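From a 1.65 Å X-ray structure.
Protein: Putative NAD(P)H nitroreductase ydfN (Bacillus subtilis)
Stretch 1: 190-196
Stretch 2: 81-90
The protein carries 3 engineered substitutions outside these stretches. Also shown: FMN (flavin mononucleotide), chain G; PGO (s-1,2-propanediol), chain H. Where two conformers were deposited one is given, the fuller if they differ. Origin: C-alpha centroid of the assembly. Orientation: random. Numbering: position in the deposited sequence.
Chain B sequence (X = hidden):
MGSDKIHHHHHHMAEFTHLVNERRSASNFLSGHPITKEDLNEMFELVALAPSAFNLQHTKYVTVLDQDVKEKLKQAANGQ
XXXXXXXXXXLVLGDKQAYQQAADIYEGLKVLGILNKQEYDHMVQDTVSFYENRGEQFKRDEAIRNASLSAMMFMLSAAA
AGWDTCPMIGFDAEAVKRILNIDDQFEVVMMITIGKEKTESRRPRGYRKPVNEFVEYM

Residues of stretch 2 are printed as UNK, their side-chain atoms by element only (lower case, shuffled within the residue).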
# COMPACT_ATOMS: atom_id res chain seq x y z
N MSE B 190 -5.79 -6.33 6.41
CA MSE B 190 -6.99 -6.10 5.62
C MSE B 190 -7.53 -7.39 5.10
O MSE B 190 -6.88 -8.41 5.17
CB MSE B 190 -6.77 -5.08 4.47
CG MSE B 190 -6.06 -5.39 3.30
SE MSE B 190 -6.17 -3.69 2.14
CE MSE B 190 -4.66 -3.00 3.05
N MSE B 191 -8.76 -7.30 4.64
CA MSE B 191 -9.43 -8.37 3.94
C MSE B 191 -9.61 -7.89 2.48
O MSE B 191 -9.85 -6.72 2.24
CB MSE B 191 -10.75 -8.65 4.64
CG MSE B 191 -11.60 -9.69 4.02
SE MSE B 191 -13.28 -9.84 5.11
CE MSE B 191 -12.38 -10.41 6.70
N ILE B 192 -9.48 -8.79 1.52
CA ILE B 192 -9.76 -8.46 0.13
C ILE B 192 -10.63 -9.54 -0.43
O ILE B 192 -10.22 -10.71 -0.45
CB ILE B 192 -8.49 -8.36 -0.73
CG1 ILE B 192 -7.51 -7.32 -0.12
CG2 ILE B 192 -8.84 -7.99 -2.18
CD1 ILE B 192 -6.12 -7.30 -0.78
N THR B 193 -11.80 -9.15 -0.93
CA THR B 193 -12.61 -10.07 -1.72
C THR B 193 -12.23 -9.95 -3.17
O THR B 193 -11.89 -8.86 -3.65
CB THR B 193 -14.12 -9.87 -1.54
OG1 THR B 193 -14.44 -8.48 -1.55
CG2 THR B 193 -14.58 -10.49 -0.26
N ILE B 194 -12.32 -11.07 -3.90
CA ILE B 194 -12.04 -11.09 -5.33
C ILE B 194 -13.15 -11.86 -6.03
O ILE B 194 -13.70 -12.82 -5.49
CB ILE B 194 -10.62 -11.69 -5.60
CG1 ILE B 194 -10.30 -11.58 -7.09
CG2 ILE B 194 -10.54 -13.18 -5.10
CD1 ILE B 194 -8.86 -11.89 -7.40
N GLY B 195 -13.51 -11.43 -7.25
CA GLY B 195 -14.53 -12.06 -8.01
C GLY B 195 -14.85 -11.27 -9.24
O GLY B 195 -14.00 -10.54 -9.72
N LYS B 196 -16.07 -11.44 -9.76
CA LYS B 196 -16.53 -10.71 -10.94
C LYS B 196 -17.75 -9.91 -10.51
O LYS B 196 -18.74 -10.49 -9.98
CB LYS B 196 -16.87 -11.64 -12.09
CG LYS B 196 -15.70 -12.51 -12.60
CD LYS B 196 -14.52 -11.75 -13.20
CE LYS B 196 -13.42 -12.73 -13.75
NZ LYS B 196 -13.75 -13.44 -15.00
N UNK B 81 -22.21 -9.35 2.98
CA UNK B 81 -22.53 -10.48 2.14
C UNK B 81 -21.54 -10.74 1.02
O UNK B 81 -21.39 -11.89 0.58
c UNK B 81 -24.71 -12.28 -1.56
o UNK B 81 -25.45 -14.53 -1.81
c UNK B 81 -23.89 -10.24 1.52
c UNK B 81 -24.67 -12.59 1.19
c UNK B 81 -24.36 -11.23 -0.75
c UNK B 81 -24.31 -11.38 0.64
c UNK B 81 -25.05 -13.49 -0.99
c UNK B 81 -25.04 -13.66 0.37
N UNK B 82 -20.81 -9.71 0.60
CA UNK B 82 -19.78 -9.94 -0.42
C UNK B 82 -18.71 -11.00 -0.05
O UNK B 82 -18.11 -11.59 -0.94
c UNK B 82 -18.30 -7.93 0.11
c UNK B 82 -17.79 -6.52 -0.41
c UNK B 82 -19.16 -8.59 -0.89
n UNK B 82 -18.28 -4.29 -0.90
c UNK B 82 -18.77 -5.46 -0.19
N UNK B 83 -18.48 -11.26 1.24
CA UNK B 83 -17.61 -12.37 1.64
C UNK B 83 -18.15 -13.70 1.11
O UNK B 83 -17.38 -14.57 0.68
c UNK B 83 -17.39 -12.41 3.18
c UNK B 83 -16.42 -11.33 3.62
c UNK B 83 -16.86 -13.75 3.63
N UNK B 84 -19.48 -13.85 1.12
CA UNK B 84 -20.15 -15.08 0.62
C UNK B 84 -20.18 -15.17 -0.91
O UNK B 84 -19.86 -16.22 -1.48
c UNK B 84 -21.43 -15.26 2.77
c UNK B 84 -21.57 -15.17 1.25
c UNK B 84 -22.40 -16.35 0.68
N UNK B 85 -20.55 -14.07 -1.57
CA UNK B 85 -20.72 -14.07 -3.04
C UNK B 85 -19.38 -14.06 -3.78
O UNK B 85 -19.32 -14.44 -4.93
o UNK B 85 -20.94 -11.67 -3.05
c UNK B 85 -21.54 -12.89 -3.49
N UNK B 86 -18.33 -13.54 -3.15
CA UNK B 86 -17.00 -13.53 -3.74
C UNK B 86 -16.49 -14.88 -4.22
O UNK B 86 -16.92 -15.94 -3.72
o UNK B 86 -15.81 -13.83 -1.61
c UNK B 86 -15.96 -13.00 -2.75
N UNK B 87 -15.60 -14.85 -5.18
CA UNK B 87 -14.91 -16.08 -5.60
C UNK B 87 -13.90 -16.57 -4.57
O UNK B 87 -13.73 -17.78 -4.42
o UNK B 87 -15.23 -15.48 -7.89
c UNK B 87 -14.26 -15.89 -6.95
N UNK B 88 -13.25 -15.65 -3.87
CA UNK B 88 -12.34 -15.96 -2.79
C UNK B 88 -12.29 -14.77 -1.84
O UNK B 88 -12.59 -13.63 -2.23
c UNK B 88 -10.94 -16.30 -3.31
N UNK B 89 -11.95 -15.04 -0.59
CA UNK B 89 -11.72 -14.01 0.43
C UNK B 89 -10.27 -14.14 0.90
O UNK B 89 -9.86 -15.25 1.26
c UNK B 89 -12.34 -12.88 2.57
c UNK B 89 -12.65 -14.12 1.66
c UNK B 89 -14.13 -14.13 1.29
N UNK B 90 -9.44 -13.07 0.79
CA UNK B 90 -8.04 -13.10 1.26
C UNK B 90 -7.90 -12.31 2.52
O UNK B 90 -8.48 -11.21 2.65
c UNK B 90 -7.11 -12.48 0.21
c UNK B 90 -6.95 -13.24 -1.12
c UNK B 90 -8.17 -13.27 -1.98
c UNK B 90 -5.81 -12.53 -1.85
N1 FMN G . -15.63 -1.45 1.04
C2 FMN G . -16.61 -2.20 1.64
O2 FMN G . -17.64 -2.40 0.99
N3 FMN G . -16.44 -2.72 2.90
C4 FMN G . -15.31 -2.47 3.65
O4 FMN G . -15.17 -3.08 4.73
C4A FMN G . -14.31 -1.71 3.04
N5 FMN G . -13.14 -1.40 3.75
C5A FMN G . -12.13 -0.74 3.08
C6 FMN G . -10.92 -0.55 3.76
C7 FMN G . -9.86 0.10 3.10
C7M FMN G . -8.48 0.01 3.74
C8 FMN G . -10.00 0.57 1.80
C8M FMN G . -8.76 0.89 0.97
C9 FMN G . -11.23 0.44 1.14
C9A FMN G . -12.27 -0.25 1.76
N10 FMN G . -13.50 -0.44 1.10
C10 FMN G . -14.47 -1.21 1.74
C1' FMN G . -13.72 0.19 -0.23
C2' FMN G . -13.86 1.72 -0.23
O2' FMN G . -15.19 2.04 0.17
C3' FMN G . -13.58 2.21 -1.64
O3' FMN G . -12.20 1.89 -1.94
C4' FMN G . -13.92 3.68 -1.88
O4' FMN G . -15.33 3.90 -1.68
C5' FMN G . -13.51 4.08 -3.32
O5' FMN G . -14.16 3.28 -4.33
P FMN G . -13.31 2.97 -5.67
O1P FMN G . -13.00 4.29 -6.30
O2P FMN G . -12.14 2.27 -5.08
O3P FMN G . -14.19 2.11 -6.53
C1 PGO H . -14.38 -20.80 -6.09
C2 PGO H . -13.30 -21.60 -5.37
C3 PGO H . -13.91 -22.76 -4.56
O1 PGO H . -13.94 -19.51 -6.53
O2 PGO H . -12.34 -22.09 -6.34
O HOH W 1 -17.51 -13.53 -8.38

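Position 81 has one carbon leading to a six-carbon ring that bears an oxygen. It lies out of reach of stretch 1. This is a tyrosine, Y81.

Position 82 has four carbons in a row ending in nitrogen. The third carbon lies 4.0 Å from T193 OG1. This is a lysine, K82, and that carbon is CD. Its NZ donates a hydrogen bond to O2 of the flavin mononucleotide at 2.7 Å, which suits a nitroreductase.

Position 83 has three carbons, the first carrying the other two. One branch lies 3.8 Å from M191 SE. The fork at CB, with no oxygen, gives valine, V83. The nearer branch is CG2.

Position 84 has the same three-carbon fork, but its CA-to-CB bond points away from stretch 1. It is also a valine, V84.

Position 85 has one carbon and one oxygen, and makes no contact with stretch 1. It is a serine, S85.

Position 86 again has one carbon and one oxygen. Its CB lies 3.6 Å from I194 O and 3.8 Å from T193 CG2. This is S86, the first residue to leave helical geometry. Its OG turns back to donate a hydrogen bond to V83 O at 2.9 Å.

Position 87 also has one carbon and one oxygen, the oxygen 3.5 Å from G195 CA. This is S87. A water donates to its OG at 3.0 Å and accepts from K196 N at 2.9 Å, linking the stretches. S87 O accepts a hydrogen bond from O1 of the propanediol at 2.7 Å.

Position 88 has a single carbon, CB, 3.6 Å from I194 CG2. It is an alanine, A88.

Position 89 has three carbons forked at the first. One branch lies 3.6 Å from M191 CG. It is a valine, V89, and that branch is CG1. Its CG2 lies 4.0 Å from T193 CG2.

Position 90 has four carbons forked at the second. One end of the fork lies 3.9 Å from I194 CG2. This is a leucine, L90, and that end is CD1.

The contact is an antiparallel strand pairing. I192 N donates to L90 O at 2.9 Å, and L90 N returns the bond to I192 O at 2.8 Å. I194 N donates to A88 O at 3.1 Å, and A88 N to I194 O at 3.3 Å. S87 N adds a weak bond to I194 O at 2.8 Å. T193 and V89 form the non-hydrogen-bonded pair between these two. Their side chains share one face of the sheet, while I192, I194, A88 and L90 pack on the other.

Stretch 2, residues 81-90: YKVVSSSAVL
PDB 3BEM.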